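PDB 6HVG: alternansucrase from Leuconostoc mesenteroides, which belongs to glycoside hydrolase family 70 and combines a TIM-barrel-type domain with choline-binding-type repeats, its model also holding a calcium ion. Local coordinates for residues 679-684 against 752-757; 687-692 against 697-702. All blocks are in the same frame, centred on the assembly; numbering follows the deposited sequence.

How the interactions relate
Both interactions use helix 681-692, whose start takes part in interaction 1 and whose end takes part in interaction 2. Their centres lie about 15 Å apart, and along the chain 697-702 falls within the loop that interaction 1 closes. Each is partly buried, but interaction 1 sits nearer the centre of the chain, about 17 Å from it against about 26 Å. It is a small meeting of side chains, two tyrosines and a threonine methyl, with no hydrogen bond across. Interaction 2 buries more surface and relies on backbone groups, a serine hydroxyl, a methionine sulfur and a long arginine chain. The two touch where Asp755 OD2 packs 3.8 Å from Thr692 CG2.

Interaction 1: residues 679-684 against 752-757; sequences MDYTVT and HDYDAQ
Tyr681 and Thr684, one turn apart at the start of helix 681-692, converge on the ring of Tyr754. Just before them the apolar chain of Met679 packs on Tyr746 and Phe748. Asp680 takes the N-cap, a place suited to a short acidic side chain that can fold back on the first turn; its OD1 accepts a weak bond from Thr682 N (3.3 Å, 126° at the hydrogen). Tyr681 has CG anti to the backbone N (chi1 -169°), a torsion that carries its phenol across to the loop. There the two rings stand nearly upright to each other, planes at 82° and centroids 5.9 Å apart. Tyr754 CE1 lies at the edge of the Tyr681 ring, 3.7 Å from Tyr681 CE1, while the phenol oxygens, Tyr681 OH and Tyr754 OH, are 3.5 Å apart. Thr684 comes from the opposite direction to Tyr754 and sets CG2 3.8 Å from Tyr754 CE2. Threonine serves two needs here, since its methyl meets the ring while OG1 bonds to Phe748 O. One face of the Tyr754 ring carries Asp755 OD1, displaced toward the rim; OD2 of that carboxylate bonds to His693. Strands 678-679 and 745-747 are parallel neighbours, and the contact joins the connections beyond their C-terminal ends, as in the beta-to-alpha loops of a TIM barrel, which family 70 has in circularly permuted form.

Interaction 2: residues 687-692 against 697-702; sequences FGNSLT and NRSNMW
Arg698 and Ser699 lie along the backbone of Asn689, Ser690 and Leu691 where the chain, having left helix 681-692 of the TIM-barrel-type domain, doubles back on its last turn. That turn widens to a pi-type one: Leu691 N and Thr692 N both bond to Phe687 O, from opposite faces of its plane. Arg698 suits this place by its length. Its chain, extended from CG to NE, runs past the helix carbonyls, with CD 3.8 Å from Ser690 O, until Leu691 O lies over one face of the guanidinium. The polar end is held by Gly694 O on NH2 and Asn916 O on NH1, with Tyr805 in a cation-pi contact. Ser699 gives the backbone bond of the contact, Ser699 N to Asn689 O (2.9 Å, 140° at the hydrogen), the donor standing 48° out of the carbonyl plane. Its small side chain fits close beside the helix, OG 3.4 Å from Asn689 CB. Ser699 O and Asn700 O both face the hydroxyl of Ser690, 3.1 Å and 3.2 Å from Ser690 OG, so one proton has two acceptors to choose between; Gln686 NE2 bonds to the same oxygen. Asn700 directs ND2 to Gly870 O instead. Met701 adds an apolar touch. Bent at chi2 and chi3, this flexible chain crosses Leu691 at about a right angle and puts SD 4.1 Å from Leu691 CD2.

Interaction 1: residues 679-684 against 752-757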
loop_
_atom_site.group_PDB
_atom_site.type_symbol
_atom_site.label_atom_id
_atom_site.label_comp_id
_atom_site.label_asym_id
_atom_site.label_seq_id
_atom_site.Cartn_x
_atom_site.Cartn_y
_atom_site.Cartn_z
ATOM N N MET A 679 15.943 4.002 15.343
ATOM C CA MET A 679 15.021 5.122 15.442
ATOM C C MET A 679 14.266 4.987 16.748
ATOM O O MET A 679 14.240 3.912 17.366
ATOM C CB MET A 679 14.034 5.142 14.281
ATOM C CG MET A 679 12.738 4.367 14.528
ATOM S SD MET A 679 11.715 4.044 13.098
ATOM C CE MET A 679 11.807 5.504 12.121
ATOM N N ASP A 680 13.626 6.081 17.151
ATOM C CA ASP A 680 12.790 6.098 18.342
ATOM C C ASP A 680 11.403 6.553 17.937
ATOM O O ASP A 680 11.044 7.719 18.086
ATOM C CB ASP A 680 13.391 7.019 19.403
ATOM C CG ASP A 680 12.563 7.066 20.676
ATOM O OD1 ASP A 680 11.643 6.225 20.831
ATOM O OD2 ASP A 680 12.831 7.957 21.523
ATOM N N TYR A 681 10.623 5.607 17.412
ATOM C CA TYR A 681 9.279 5.905 16.946
ATOM C C TYR A 681 8.347 6.286 18.104
ATOM O O TYR A 681 7.358 6.962 17.879
ATOM C CB TYR A 681 8.691 4.728 16.156
ATOM C CG TYR A 681 7.416 5.098 15.433
ATOM C CD1 TYR A 681 7.398 6.167 14.539
ATOM C CD2 TYR A 681 6.218 4.418 15.668
ATOM C CE1 TYR A 681 6.233 6.539 13.883
ATOM C CE2 TYR A 681 5.039 4.796 15.027
ATOM C CZ TYR A 681 5.056 5.856 14.133
ATOM O OH TYR A 681 3.917 6.250 13.466
ATOM N N THR A 682 8.673 5.887 19.332
ATOM C CA THR A 682 7.803 6.175 20.466
ATOM C C THR A 682 7.625 7.682 20.635
ATOM O O THR A 682 6.511 8.149 20.886
ATOM C CB THR A 682 8.313 5.556 21.792
ATOM O OG1 THR A 682 9.569 6.132 22.144
ATOM C CG2 THR A 682 8.476 4.036 21.679
ATOM N N VAL A 683 8.712 8.440 20.465
ATOM C CA VAL A 683 8.648 9.905 20.546
ATOM C C VAL A 683 8.030 10.526 19.271
ATOM O O VAL A 683 7.236 11.459 19.360
ATOM C CB VAL A 683 10.024 10.547 20.925
ATOM C CG1 VAL A 683 11.032 10.474 19.797
ATOM C CG2 VAL A 683 9.857 11.996 21.315
ATOM N N THR A 684 8.373 10.006 18.097
ATOM C CA THR A 684 7.776 10.477 16.841
ATOM C C THR A 684 6.261 10.249 16.822
ATOM O O THR A 684 5.478 11.109 16.372
ATOM C CB THR A 684 8.385 9.765 15.628
ATOM O OG1 THR A 684 9.813 9.870 15.669
ATOM C CG2 THR A 684 7.844 10.356 14.329
ATOM N N HIS A 752 11.544 11.966 4.904
ATOM C CA HIS A 752 11.288 11.929 3.464
ATOM C C HIS A 752 10.145 10.946 3.186
ATOM O O HIS A 752 9.413 11.098 2.212
ATOM C CB HIS A 752 12.558 11.526 2.687
ATOM C CG HIS A 752 12.889 10.053 2.760
ATOM N ND1 HIS A 752 13.649 9.505 3.772
ATOM C CD2 HIS A 752 12.556 9.019 1.948
ATOM C CE1 HIS A 752 13.770 8.201 3.581
ATOM N NE2 HIS A 752 13.115 7.879 2.479
ATOM N N ASP A 753 10.016 9.955 4.077
ATOM C CA ASP A 753 9.007 8.920 3.987
ATOM C C ASP A 753 8.070 8.902 5.199
ATOM O O ASP A 753 7.406 7.898 5.452
ATOM C CB ASP A 753 9.675 7.545 3.833
ATOM C CG ASP A 753 10.558 7.161 5.034
ATOM O OD1 ASP A 753 10.763 7.989 5.954
ATOM O OD2 ASP A 753 11.048 6.012 5.063
ATOM N N TYR A 754 7.993 9.998 5.940
ATOM C CA TYR A 754 7.047 10.067 7.042
ATOM C C TYR A 754 6.398 11.437 7.075
ATOM O O TYR A 754 7.092 12.427 7.130
ATOM C CB TYR A 754 7.710 9.713 8.371
ATOM C CG TYR A 754 6.736 9.676 9.525
ATOM C CD1 TYR A 754 6.038 8.527 9.848
ATOM C CD2 TYR A 754 6.498 10.804 10.274
ATOM C CE1 TYR A 754 5.136 8.503 10.899
ATOM C CE2 TYR A 754 5.600 10.796 11.324
ATOM C CZ TYR A 754 4.919 9.648 11.634
ATOM O OH TYR A 754 4.037 9.703 12.686
ATOM N N ASP A 755 5.061 11.448 7.035
ATOM C CA ASP A 755 4.238 12.659 6.927
ATOM C C ASP A 755 4.589 13.547 5.735
ATOM O O ASP A 755 4.468 14.773 5.810
ATOM C CB ASP A 755 4.282 13.472 8.223
ATOM C CG ASP A 755 3.549 12.791 9.367
ATOM O OD1 ASP A 755 3.007 11.693 9.149
ATOM O OD2 ASP A 755 3.514 13.357 10.486
ATOM N N ALA A 756 4.982 12.927 4.629
ATOM C CA ALA A 756 5.268 13.674 3.411
ATOM C C ALA A 756 4.506 13.082 2.231
ATOM O O ALA A 756 3.644 13.729 1.658
ATOM C CB ALA A 756 6.777 13.681 3.144
ATOM N N GLN A 757 4.837 11.841 1.899
ATOM C CA GLN A 757 4.286 11.137 0.746
ATOM C C GLN A 757 2.758 11.098 0.724
ATOM O O GLN A 757 2.152 11.264 -0.331
ATOM C CB GLN A 757 4.811 9.693 0.670
ATOM C CG GLN A 757 5.820 9.285 1.745
ATOM C CD GLN A 757 5.432 8.056 2.495
ATOM O OE1 GLN A 757 6.006 7.761 3.531
ATOM N NE2 GLN A 757 4.424 7.360 2.010
#

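Interaction 2: residues 687-692 against 697-702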
loop_
_atom_site.group_PDB
_atom_site.type_symbol
_atom_site.label_atom_id
_atom_site.label_comp_id
_atom_site.label_asym_id
_atom_site.label_seq_id
_atom_site.Cartn_x
_atom_site.Cartn_y
_atom_site.Cartn_z
ATOM N N PHE A 687 4.483 12.760 19.093
ATOM C CA PHE A 687 4.338 14.048 18.432
ATOM C C PHE A 687 3.094 14.033 17.565
ATOM O O PHE A 687 2.362 15.013 17.502
ATOM C CB PHE A 687 5.539 14.380 17.535
ATOM C CG PHE A 687 6.800 14.739 18.277
ATOM C CD1 PHE A 687 6.777 15.612 19.338
ATOM C CD2 PHE A 687 8.025 14.222 17.872
ATOM C CE1 PHE A 687 7.946 15.951 19.986
ATOM C CE2 PHE A 687 9.192 14.552 18.522
ATOM C CZ PHE A 687 9.155 15.428 19.572
ATOM N N GLY A 688 2.872 12.910 16.884
ATOM C CA GLY A 688 1.681 12.720 16.062
ATOM C C GLY A 688 0.398 12.947 16.848
ATOM O O GLY A 688 -0.450 13.707 16.421
ATOM N N ASN A 689 0.275 12.297 18.004
ATOM C CA ASN A 689 -0.945 12.313 18.783
ATOM C C ASN A 689 -1.148 13.588 19.589
ATOM O O ASN A 689 -2.283 14.039 19.745
ATOM C CB ASN A 689 -0.966 11.118 19.741
ATOM C CG ASN A 689 -0.957 9.785 19.016
ATOM O OD1 ASN A 689 -1.440 9.676 17.887
ATOM N ND2 ASN A 689 -0.405 8.771 19.655
ATOM N N SER A 690 -0.068 14.158 20.109
ATOM C CA SER A 690 -0.163 15.336 20.980
ATOM C C SER A 690 0.026 16.696 20.320
ATOM O O SER A 690 -0.421 17.688 20.866
ATOM C CB SER A 690 0.837 15.212 22.119
ATOM O OG SER A 690 0.522 14.090 22.915
ATOM N N LEU A 691 0.677 16.760 19.167
ATOM C CA LEU A 691 0.929 18.057 18.529
ATOM C C LEU A 691 0.675 18.095 17.031
ATOM O O LEU A 691 -0.006 18.969 16.523
ATOM C CB LEU A 691 2.381 18.438 18.744
ATOM C CG LEU A 691 2.793 18.878 20.130
ATOM C CD1 LEU A 691 4.310 18.872 20.233
ATOM C CD2 LEU A 691 2.240 20.260 20.420
ATOM N N THR A 692 1.281 17.159 16.334
ATOM C CA THR A 692 1.426 17.189 14.904
ATOM C C THR A 692 0.168 16.836 14.129
ATOM O O THR A 692 -0.040 17.392 13.073
ATOM C CB THR A 692 2.591 16.223 14.553
ATOM O OG1 THR A 692 3.805 16.771 15.084
ATOM C CG2 THR A 692 2.735 16.018 13.087
ATOM N N ASN A 697 -8.891 17.203 18.534
ATOM C CA ASN A 697 -8.814 16.230 19.606
ATOM C C ASN A 697 -7.456 15.598 19.541
ATOM O O ASN A 697 -7.163 14.907 18.594
ATOM C CB ASN A 697 -9.955 15.219 19.541
ATOM C CG ASN A 697 -11.321 15.866 19.863
ATOM O OD1 ASN A 697 -11.889 15.658 20.942
ATOM N ND2 ASN A 697 -11.836 16.679 18.936
ATOM N N ARG A 698 -6.611 15.916 20.520
ATOM C CA ARG A 698 -5.230 15.466 20.557
ATOM C C ARG A 698 -4.987 14.860 21.912
ATOM O O ARG A 698 -5.634 15.257 22.862
ATOM C CB ARG A 698 -4.332 16.673 20.350
ATOM C CG ARG A 698 -4.429 17.280 18.958
ATOM C CD ARG A 698 -3.565 18.535 18.830
ATOM N NE ARG A 698 -3.672 19.116 17.490
ATOM C CZ ARG A 698 -3.556 20.414 17.202
ATOM N NH1 ARG A 698 -3.307 21.317 18.150
ATOM N NH2 ARG A 698 -3.698 20.830 15.946
ATOM N N SER A 699 -4.077 13.901 22.011
ATOM C CA SER A 699 -3.685 13.385 23.317
ATOM C C SER A 699 -2.957 14.478 24.126
ATOM O O SER A 699 -2.245 15.338 23.577
ATOM C CB SER A 699 -2.781 12.167 23.170
ATOM O OG SER A 699 -3.283 11.278 22.206
ATOM N N ASN A 700 -3.176 14.476 25.428
ATOM C CA ASN A 700 -2.516 15.433 26.286
ATOM C C ASN A 700 -0.989 15.327 26.259
ATOM O O ASN A 700 -0.416 14.258 25.995
ATOM C CB ASN A 700 -2.999 15.273 27.719
ATOM C CG ASN A 700 -4.345 15.899 27.942
ATOM O OD1 ASN A 700 -4.973 16.398 27.013
ATOM N ND2 ASN A 700 -4.814 15.847 29.176
ATOM N N MET A 701 -0.342 16.458 26.526
ATOM C CA MET A 701 1.100 16.520 26.630
ATOM C C MET A 701 1.580 15.604 27.749
ATOM O O MET A 701 2.705 15.128 27.707
ATOM C CB MET A 701 1.551 17.946 26.906
ATOM C CG MET A 701 1.119 18.980 25.874
ATOM S SD MET A 701 1.714 18.721 24.199
ATOM C CE MET A 701 3.469 18.949 24.445
ATOM N N TRP A 702 0.729 15.362 28.745
ATOM C CA TRP A 702 0.972 14.346 29.789
ATOM C C TRP A 702 1.566 13.052 29.247
ATOM O O TRP A 702 2.434 12.470 29.877
ATOM C CB TRP A 702 -0.330 14.006 30.544
ATOM C CG TRP A 702 -0.152 13.099 31.747
ATOM C CD1 TRP A 702 0.387 13.446 32.970
ATOM C CD2 TRP A 702 -0.520 11.723 31.856
ATOM N NE1 TRP A 702 0.390 12.358 33.822
ATOM C CE2 TRP A 702 -0.162 11.290 33.163
ATOM C CE3 TRP A 702 -1.106 10.803 30.980
ATOM C CZ2 TRP A 702 -0.386 9.989 33.603
ATOM C CZ3 TRP A 702 -1.313 9.504 31.415
ATOM C CH2 TRP A 702 -0.949 9.111 32.717
#